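Filamentous hemagglutinin (Bordetella pertussis, PDB 1RWR) is a secreted adhesin whose secretion domain, a right-handed beta-helix, probably directs its export across the outer membrane by the two-partner pathway. Local coordinates at residues A154-V167 with K179-Y193. Numbering follows the deposited sequence.
Sequences ATGLGYFDVVARLV and KPLADIAVVAGANRY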
ATOM      1  N   ALA A 154      -3.994   2.442  -9.306  1.00 11.91           N
ATOM      2  CA  ALA A 154      -4.811   1.655  -8.378  1.00 11.42           C
ATOM      3  C   ALA A 154      -6.127   1.103  -8.977  1.00 12.70           C
ATOM      4  O   ALA A 154      -6.948   0.530  -8.254  1.00 12.80           O
ATOM      5  CB  ALA A 154      -5.099   2.491  -7.169  1.00 12.04           C
ATOM      6  N   THR A 155      -6.302   1.284 -10.286  1.00 13.23           N
ATOM      7  CA  THR A 155      -7.513   0.902 -10.972  1.00 14.29           C
ATOM      8  C   THR A 155      -7.819  -0.559 -10.665  1.00 15.07           C
ATOM      9  O   THR A 155      -6.941  -1.415 -10.813  1.00 15.34           O
ATOM     10  CB  THR A 155      -7.341   1.085 -12.446  1.00 14.19           C
ATOM     11  OG1 THR A 155      -7.027   2.467 -12.710  1.00 12.88           O
ATOM     12  CG2 THR A 155      -8.690   0.828 -13.177  1.00 15.34           C
ATOM     13  N   GLY A 156      -9.057  -0.834 -10.262  1.00 15.72           N
ATOM     14  CA  GLY A 156      -9.468  -2.221 -10.035  1.00 15.61           C
ATOM     15  C   GLY A 156      -9.379  -2.702  -8.598  1.00 15.22           C
ATOM     16  O   GLY A 156      -9.849  -3.797  -8.273  1.00 16.19           O
ATOM     17  N   LEU A 157      -8.735  -1.911  -7.748  1.00 14.10           N
ATOM     18  CA  LEU A 157      -8.629  -2.211  -6.313  1.00 13.09           C
ATOM     19  C   LEU A 157      -9.764  -1.575  -5.545  1.00 13.31           C
ATOM     20  O   LEU A 157     -10.248  -0.462  -5.868  1.00 13.66           O
ATOM     21  CB  LEU A 157      -7.333  -1.631  -5.754  1.00 12.41           C
ATOM     22  CG  LEU A 157      -6.024  -2.089  -6.377  1.00 12.56           C
ATOM     23  CD1 LEU A 157      -4.844  -1.266  -5.862  1.00 10.66           C
ATOM     24  CD2 LEU A 157      -5.797  -3.581  -6.112  1.00 13.27           C
ATOM     25  N   GLY A 158     -10.188  -2.214  -4.468  1.00 12.75           N
ATOM     26  CA  GLY A 158     -11.083  -1.543  -3.570  1.00 12.47           C
ATOM     27  C   GLY A 158     -10.384  -0.430  -2.803  1.00 12.18           C
ATOM     28  O   GLY A 158     -10.901   0.691  -2.681  1.00 11.77           O
ATOM     29  N   TYR A 159      -9.208  -0.738  -2.271  1.00 12.14           N
ATOM     30  CA  TYR A 159      -8.317   0.278  -1.687  1.00 12.18           C
ATOM     31  C   TYR A 159      -6.875  -0.044  -1.993  1.00 11.52           C
ATOM     32  O   TYR A 159      -6.499  -1.209  -2.273  1.00 11.26           O
ATOM     33  CB  TYR A 159      -8.465   0.403  -0.164  1.00 12.67           C
ATOM     34  CG  TYR A 159      -8.186  -0.886   0.574  1.00 12.57           C
ATOM     35  CD1 TYR A 159      -6.889  -1.268   0.878  1.00 13.11           C
ATOM     36  CD2 TYR A 159      -9.222  -1.754   0.941  1.00 13.86           C
ATOM     37  CE1 TYR A 159      -6.612  -2.468   1.500  1.00 14.07           C
ATOM     38  CE2 TYR A 159      -8.948  -2.963   1.607  1.00 14.14           C
ATOM     39  CZ  TYR A 159      -7.640  -3.307   1.870  1.00 15.03           C
ATOM     40  OH  TYR A 159      -7.344  -4.498   2.476  1.00 16.74           O
ATOM     41  N   PHE A 160      -6.071   1.017  -1.905  1.00 10.88           N
ATOM     42  CA  PHE A 160      -4.631   0.982  -1.951  1.00  9.87           C
ATOM     43  C   PHE A 160      -4.189   1.663  -0.681  1.00 10.27           C
ATOM     44  O   PHE A 160      -4.440   2.871  -0.497  1.00 10.39           O
ATOM     45  CB  PHE A 160      -4.114   1.767  -3.160  1.00 10.96           C
ATOM     46  CG  PHE A 160      -2.616   1.945  -3.179  1.00 10.61           C
ATOM     47  CD1 PHE A 160      -1.792   0.843  -3.291  1.00 12.27           C
ATOM     48  CD2 PHE A 160      -2.037   3.215  -3.115  1.00 10.99           C
ATOM     49  CE1 PHE A 160      -0.369   0.984  -3.301  1.00 12.20           C
ATOM     50  CE2 PHE A 160      -0.647   3.365  -3.077  1.00 11.73           C
ATOM     51  CZ  PHE A 160       0.187   2.259  -3.210  1.00 13.04           C
ATOM     52  N   ASP A 161      -3.518   0.914   0.190  1.00 10.34           N
ATOM     53  CA  ASP A 161      -3.069   1.402   1.494  1.00 10.63           C
ATOM     54  C   ASP A 161      -1.565   1.342   1.532  1.00 11.26           C
ATOM     55  O   ASP A 161      -0.938   0.334   1.094  1.00 11.65           O
ATOM     56  CB  ASP A 161      -3.570   0.527   2.641  1.00 10.67           C
ATOM     57  CG  ASP A 161      -5.013   0.743   2.988  1.00 12.88           C
ATOM     58  OD1 ASP A 161      -5.712   1.590   2.348  1.00 14.29           O
ATOM     59  OD2 ASP A 161      -5.532   0.101   3.960  1.00 13.63           O
ATOM     60  N   VAL A 162      -0.990   2.416   2.050  1.00 10.89           N
ATOM     61  CA  VAL A 162       0.453   2.532   2.285  1.00 11.01           C
ATOM     62  C   VAL A 162       0.616   2.801   3.778  1.00 11.45           C
ATOM     63  O   VAL A 162       0.116   3.811   4.291  1.00 11.88           O
ATOM     64  CB  VAL A 162       1.072   3.681   1.518  1.00 11.40           C
ATOM     65  CG1 VAL A 162       2.542   3.806   1.871  1.00 12.67           C
ATOM     66  CG2 VAL A 162       0.934   3.503   0.027  1.00 11.74           C
ATOM     67  N   VAL A 163       1.271   1.869   4.479  1.00 10.48           N
ATOM     68  CA  VAL A 163       1.330   1.876   5.944  1.00 11.68           C
ATOM     69  C   VAL A 163       2.788   1.718   6.390  1.00 10.93           C
ATOM     70  O   VAL A 163       3.385   0.664   6.224  1.00 11.22           O
ATOM     71  CB  VAL A 163       0.440   0.731   6.506  1.00 11.49           C
ATOM     72  CG1 VAL A 163       0.378   0.811   8.030  1.00 14.11           C
ATOM     73  CG2 VAL A 163      -0.967   0.818   5.905  1.00 10.11           C
ATOM     74  N   ALA A 164       3.399   2.784   6.875  1.00 11.85           N
ATOM     75  CA  ALA A 164       4.861   2.806   7.062  1.00 11.74           C
ATOM     76  C   ALA A 164       5.213   3.800   8.138  1.00 11.27           C
ATOM     77  O   ALA A 164       4.347   4.571   8.598  1.00 10.43           O
ATOM     78  CB  ALA A 164       5.567   3.167   5.762  1.00 12.56           C
ATOM     79  N   ARG A 165       6.477   3.811   8.567  1.00 10.98           N
ATOM     80  CA  ARG A 165       6.854   4.773   9.579  1.00 11.72           C
ATOM     81  C   ARG A 165       6.853   6.164   8.978  1.00 11.62           C
ATOM     82  O   ARG A 165       6.354   7.092   9.587  1.00 11.12           O
ATOM     83  CB  ARG A 165       8.192   4.427  10.225  1.00 12.16           C
ATOM     84  CG  ARG A 165       8.491   5.218  11.516  1.00 13.44           C
ATOM     85  CD  ARG A 165       7.575   4.772  12.684  1.00 14.25           C
ATOM     86  NE  ARG A 165       7.574   5.661  13.841  1.00 14.62           N
ATOM     87  CZ  ARG A 165       8.433   5.592  14.896  1.00 15.60           C
ATOM     88  NH1 ARG A 165       9.469   4.777  14.909  1.00 14.99           N
ATOM     89  NH2 ARG A 165       8.280   6.424  15.915  1.00 15.68           N
ATOM     90  N   LEU A 166       7.445   6.269   7.804  1.00 11.48           N
ATOM     91  CA  LEU A 166       7.448   7.489   6.998  1.00 11.40           C
ATOM     92  C   LEU A 166       6.988   7.188   5.582  1.00 12.03           C
ATOM     93  O   LEU A 166       7.212   6.102   5.050  1.00 11.32           O
ATOM     94  CB  LEU A 166       8.861   8.069   6.909  1.00 13.04           C
ATOM     95  CG  LEU A 166       9.565   8.445   8.222  1.00 14.15           C
ATOM     96  CD1 LEU A 166      11.008   8.868   7.903  1.00 15.87           C
ATOM     97  CD2 LEU A 166       8.837   9.544   9.020  1.00 13.90           C
ATOM     98  N   VAL A 167       6.412   8.183   4.931  1.00 11.81           N
ATOM     99  CA  VAL A 167       5.947   8.008   3.556  1.00 11.54           C
ATOM    100  C   VAL A 167       6.328   9.237   2.740  1.00 11.96           C
ATOM    101  O   VAL A 167       6.106  10.360   3.178  1.00 11.91           O
ATOM    102  CB  VAL A 167       4.439   7.736   3.459  1.00 11.20           C
ATOM    103  CG1 VAL A 167       4.024   7.514   1.993  1.00 11.40           C
ATOM    104  CG2 VAL A 167       4.042   6.575   4.302  1.00 12.08           C
ATOM    105  N   LYS A 179     -12.890   4.901 -14.585  1.00 30.37           N
ATOM    106  CA  LYS A 179     -12.789   3.470 -14.251  1.00 31.11           C
ATOM    107  C   LYS A 179     -13.065   3.310 -12.748  1.00 30.79           C
ATOM    108  O   LYS A 179     -13.264   4.305 -12.050  1.00 29.93           O
ATOM    109  CB  LYS A 179     -11.402   2.937 -14.625  1.00 32.14           C
ATOM    110  CG  LYS A 179     -11.295   2.190 -15.952  1.00 34.39           C
ATOM    111  CD  LYS A 179     -12.357   2.553 -16.938  1.00 35.05           C
ATOM    112  CE  LYS A 179     -12.009   2.042 -18.321  1.00 35.78           C
ATOM    113  NZ  LYS A 179     -11.702   3.175 -19.200  1.00 36.42           N
ATOM    114  N   PRO A 180     -13.147   2.066 -12.261  1.00 30.59           N
ATOM    115  CA  PRO A 180     -13.483   1.846 -10.844  1.00 29.32           C
ATOM    116  C   PRO A 180     -12.440   2.486  -9.981  1.00 25.73           C
ATOM    117  O   PRO A 180     -11.255   2.164 -10.140  1.00 26.28           O
ATOM    118  CB  PRO A 180     -13.481   0.315 -10.704  1.00 29.56           C
ATOM    119  CG  PRO A 180     -13.719  -0.177 -12.116  1.00 31.05           C
ATOM    120  CD  PRO A 180     -12.942   0.789 -12.974  1.00 31.21           C
ATOM    121  N   LEU A 181     -12.860   3.407  -9.113  1.00 23.48           N
ATOM    122  CA  LEU A 181     -11.883   4.182  -8.349  1.00 20.33           C
ATOM    123  C   LEU A 181     -11.577   3.555  -7.006  1.00 17.34           C
ATOM    124  O   LEU A 181     -12.472   3.282  -6.213  1.00 14.92           O
ATOM    125  CB  LEU A 181     -12.411   5.557  -8.129  1.00 21.58           C
ATOM    126  CG  LEU A 181     -11.634   6.751  -7.659  1.00 24.62           C
ATOM    127  CD1 LEU A 181     -10.287   6.977  -8.308  1.00 26.11           C
ATOM    128  CD2 LEU A 181     -12.535   7.966  -7.946  1.00 26.51           C
ATOM    129  N   ALA A 182     -10.298   3.349  -6.755  1.00 14.51           N
ATOM    130  CA  ALA A 182      -9.839   2.838  -5.457  1.00 14.05           C
ATOM    131  C   ALA A 182      -9.884   3.904  -4.380  1.00 13.00           C
ATOM    132  O   ALA A 182      -9.632   5.075  -4.635  1.00 13.88           O
ATOM    133  CB  ALA A 182      -8.430   2.322  -5.582  1.00 14.25           C
ATOM    134  N   ASP A 183     -10.179   3.508  -3.160  1.00 12.13           N
ATOM    135  CA  ASP A 183      -9.836   4.328  -2.002  1.00 13.21           C
ATOM    136  C   ASP A 183      -8.319   4.336  -1.810  1.00 12.50           C
ATOM    137  O   ASP A 183      -7.609   3.426  -2.256  1.00 11.96           O
ATOM    138  CB  ASP A 183     -10.401   3.740  -0.721  1.00 13.06           C
ATOM    139  CG  ASP A 183     -11.863   3.875  -0.584  1.00 14.75           C
ATOM    140  OD1 ASP A 183     -12.525   4.668  -1.253  1.00 13.81           O
ATOM    141  OD2 ASP A 183     -12.462   3.145   0.250  1.00 19.49           O
ATOM    142  N   ILE A 184      -7.830   5.395  -1.193  1.00 12.04           N
ATOM    143  CA  ILE A 184      -6.403   5.537  -0.892  1.00 11.44           C
ATOM    144  C   ILE A 184      -6.291   5.852   0.595  1.00 11.68           C
ATOM    145  O   ILE A 184      -6.995   6.770   1.126  1.00 12.95           O
ATOM    146  CB  ILE A 184      -5.788   6.675  -1.689  1.00 11.70           C
ATOM    147  CG1 ILE A 184      -5.891   6.433  -3.197  1.00 11.66           C
ATOM    148  CG2 ILE A 184      -4.332   6.887  -1.236  1.00 13.49           C
ATOM    149  CD1 ILE A 184      -5.565   7.660  -4.047  1.00 13.50           C
ATOM    150  N   ALA A 185      -5.450   5.108   1.298  1.00 11.61           N
ATOM    151  CA  ALA A 185      -5.091   5.455   2.674  1.00 11.74           C
ATOM    152  C   ALA A 185      -3.596   5.423   2.808  1.00 11.17           C
ATOM    153  O   ALA A 185      -2.952   4.480   2.339  1.00 11.63           O
ATOM    154  CB  ALA A 185      -5.734   4.509   3.653  1.00 12.69           C
ATOM    155  N   VAL A 186      -3.047   6.478   3.401  1.00 10.37           N
ATOM    156  CA  VAL A 186      -1.631   6.554   3.722  1.00 11.06           C
ATOM    157  C   VAL A 186      -1.583   6.742   5.249  1.00 11.57           C
ATOM    158  O   VAL A 186      -2.182   7.695   5.794  1.00 11.30           O
ATOM    159  CB  VAL A 186      -0.936   7.720   3.018  1.00 11.26           C
ATOM    160  CG1 VAL A 186       0.537   7.796   3.442  1.00 12.63           C
ATOM    161  CG2 VAL A 186      -1.043   7.615   1.531  1.00 13.12           C
ATOM    162  N   VAL A 187      -0.950   5.798   5.938  1.00 12.36           N
ATOM    163  CA  VAL A 187      -0.956   5.746   7.409  1.00 12.29           C
ATOM    164  C   VAL A 187       0.494   5.700   7.855  1.00 12.05           C
ATOM    165  O   VAL A 187       1.213   4.694   7.601  1.00 12.87           O
ATOM    166  CB  VAL A 187      -1.715   4.523   7.900  1.00 12.98           C
ATOM    167  CG1 VAL A 187      -1.613   4.369   9.429  1.00 15.50           C
ATOM    168  CG2 VAL A 187      -3.178   4.575   7.426  1.00 15.07           C
ATOM    169  N   ALA A 188       0.951   6.794   8.465  1.00 12.01           N
ATOM    170  CA  ALA A 188       2.326   6.920   8.909  1.00 11.83           C
ATOM    171  C   ALA A 188       2.430   6.934  10.411  1.00 11.97           C
ATOM    172  O   ALA A 188       1.466   7.309  11.105  1.00 13.96           O
ATOM    173  CB  ALA A 188       2.962   8.175   8.326  1.00 13.20           C
ATOM    174  N   GLY A 189       3.573   6.508  10.912  1.00 12.58           N
ATOM    175  CA  GLY A 189       3.855   6.516  12.347  1.00 12.88           C
ATOM    176  C   GLY A 189       3.974   5.111  12.913  1.00 13.44           C
ATOM    177  O   GLY A 189       3.865   4.120  12.197  1.00 12.75           O
ATOM    178  N   ALA A 190       4.259   5.057  14.207  1.00 14.09           N
ATOM    179  CA  ALA A 190       4.373   3.802  14.919  1.00 13.90           C
ATOM    180  C   ALA A 190       2.979   3.363  15.281  1.00 14.43           C
ATOM    181  O   ALA A 190       2.329   3.941  16.157  1.00 15.00           O
ATOM    182  CB  ALA A 190       5.266   3.953  16.144  1.00 13.92           C
ATOM    183  N   ASN A 191       2.508   2.389  14.528  1.00 14.09           N
ATOM    184  CA  ASN A 191       1.140   1.903  14.624  1.00 13.71           C
ATOM    185  C   ASN A 191       1.055   0.411  14.506  1.00 13.16           C
ATOM    186  O   ASN A 191       1.822  -0.209  13.798  1.00 12.68           O
ATOM    187  CB  ASN A 191       0.271   2.470  13.482  1.00 12.48           C
ATOM    188  CG  ASN A 191       0.011   3.964  13.597  1.00 13.65           C
ATOM    189  OD1 ASN A 191      -0.590   4.431  14.551  1.00 14.68           O
ATOM    190  ND2 ASN A 191       0.463   4.714  12.593  1.00 13.76           N
ATOM    191  N   ARG A 192       0.075  -0.177  15.167  1.00 13.88           N
ATOM    192  CA  ARG A 192      -0.410  -1.466  14.740  1.00 14.81           C
ATOM    193  C   ARG A 192      -1.559  -1.157  13.795  1.00 14.75           C
ATOM    194  O   ARG A 192      -2.505  -0.420  14.150  1.00 14.68           O
ATOM    195  CB  ARG A 192      -0.957  -2.301  15.905  1.00 15.68           C
ATOM    196  CG  ARG A 192      -1.744  -3.497  15.318  1.00 19.97           C
ATOM    197  CD  ARG A 192      -1.886  -4.607  16.206  1.00 23.49           C
ATOM    198  NE  ARG A 192      -0.665  -5.386  16.333  1.00 23.97           N
ATOM    199  CZ  ARG A 192      -0.658  -6.610  16.801  1.00 23.37           C
ATOM    200  NH1 ARG A 192      -1.806  -7.177  17.165  1.00 27.33           N
ATOM    201  NH2 ARG A 192       0.476  -7.249  16.935  1.00 21.43           N
ATOM    202  N   TYR A 193      -1.489  -1.705  12.587  1.00 14.19           N
ATOM    203  CA  TYR A 193      -2.578  -1.585  11.629  1.00 14.46           C
ATOM    204  C   TYR A 193      -3.255  -2.922  11.449  1.00 14.63           C
ATOM    205  O   TYR A 193      -2.625  -3.907  11.039  1.00 15.21           O
ATOM    206  CB  TYR A 193      -2.035  -1.115  10.300  1.00 14.76           C
ATOM    207  CG  TYR A 193      -3.042  -0.591   9.290  1.00 14.28           C
ATOM    208  CD1 TYR A 193      -3.690   0.616   9.486  1.00 14.61           C
ATOM    209  CD2 TYR A 193      -3.290  -1.282   8.120  1.00 14.60           C
ATOM    210  CE1 TYR A 193      -4.573   1.132   8.546  1.00 15.07           C
ATOM    211  CE2 TYR A 193      -4.183  -0.766   7.162  1.00 13.61           C
ATOM    212  CZ  TYR A 193      -4.792   0.446   7.380  1.00 12.34           C
ATOM    213  OH  TYR A 193      -5.602   0.993   6.422  1.00 13.39           O
TER
HETATM  214  O   HOH W   1     -11.414  -0.103  -7.974  1.00 33.99           O
HETATM  215  O   HOH W   2     -13.106   1.384  -4.242  1.00 29.30           O
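The Tyr193 ring has Val163 over one face and Asp161 at its edge. The fold is a beta-helix, and the two segments belong to neighbouring turns of it. Val163 CG2 makes a CH-pi contact, 3.9 Å from the ring centroid and offset toward the rim. At the edge, Tyr193 OH donates a hydrogen bond of 2.6 Å to Asp161 OD2. It meets that oxygen from above the carboxylate plane, and the carboxylate and ring planes are 74° apart. Asp161 OD1 forms a salt bridge with Arg198, so both carboxylate oxygens have partners. A second flat group, the Arg165 guanidinium, carries Ala190 CB over one face. Arg165 extends first with CG anti to the backbone N (chi1 -167°), then bends at chi2; this brings NE to 3.7 Å from Ala190 CB. Its charge is met by Asp236, and NH1 bonds the carbonyls of Ala207 and Gln141.

Strands 159-164 and 183-188 are neighbours in one of the parallel sheets of the beta-helix, running 9° apart. Each residue pairs with the one 24 positions later, from Tyr159 with Asp183 to Ala164 with Ala188. Backbone bonds alternate along the pair; Val187 N to Val162 O, at 2.8 Å, is nearly linear. Phe160, Val162 and Ala164 share a face with Ile184, Val186 and Ala188. There Val167, already on the next sheet, packs CG1 against Val186 CG1 at 3.8 Å. Asp161, Val163, Ala185 and Val187 lie on the other face, which the extra-helical antiparallel sheet containing Tyr193 covers.

Before the strands, a type II turn from Ala154 to Leu157 meets Ala182. The Ala182 methyl fits against the turn, its CB 3.7 Å from Ala154 CB. A water bridges Gly158 O and Leu181 O, donating to each at 2.8 Å.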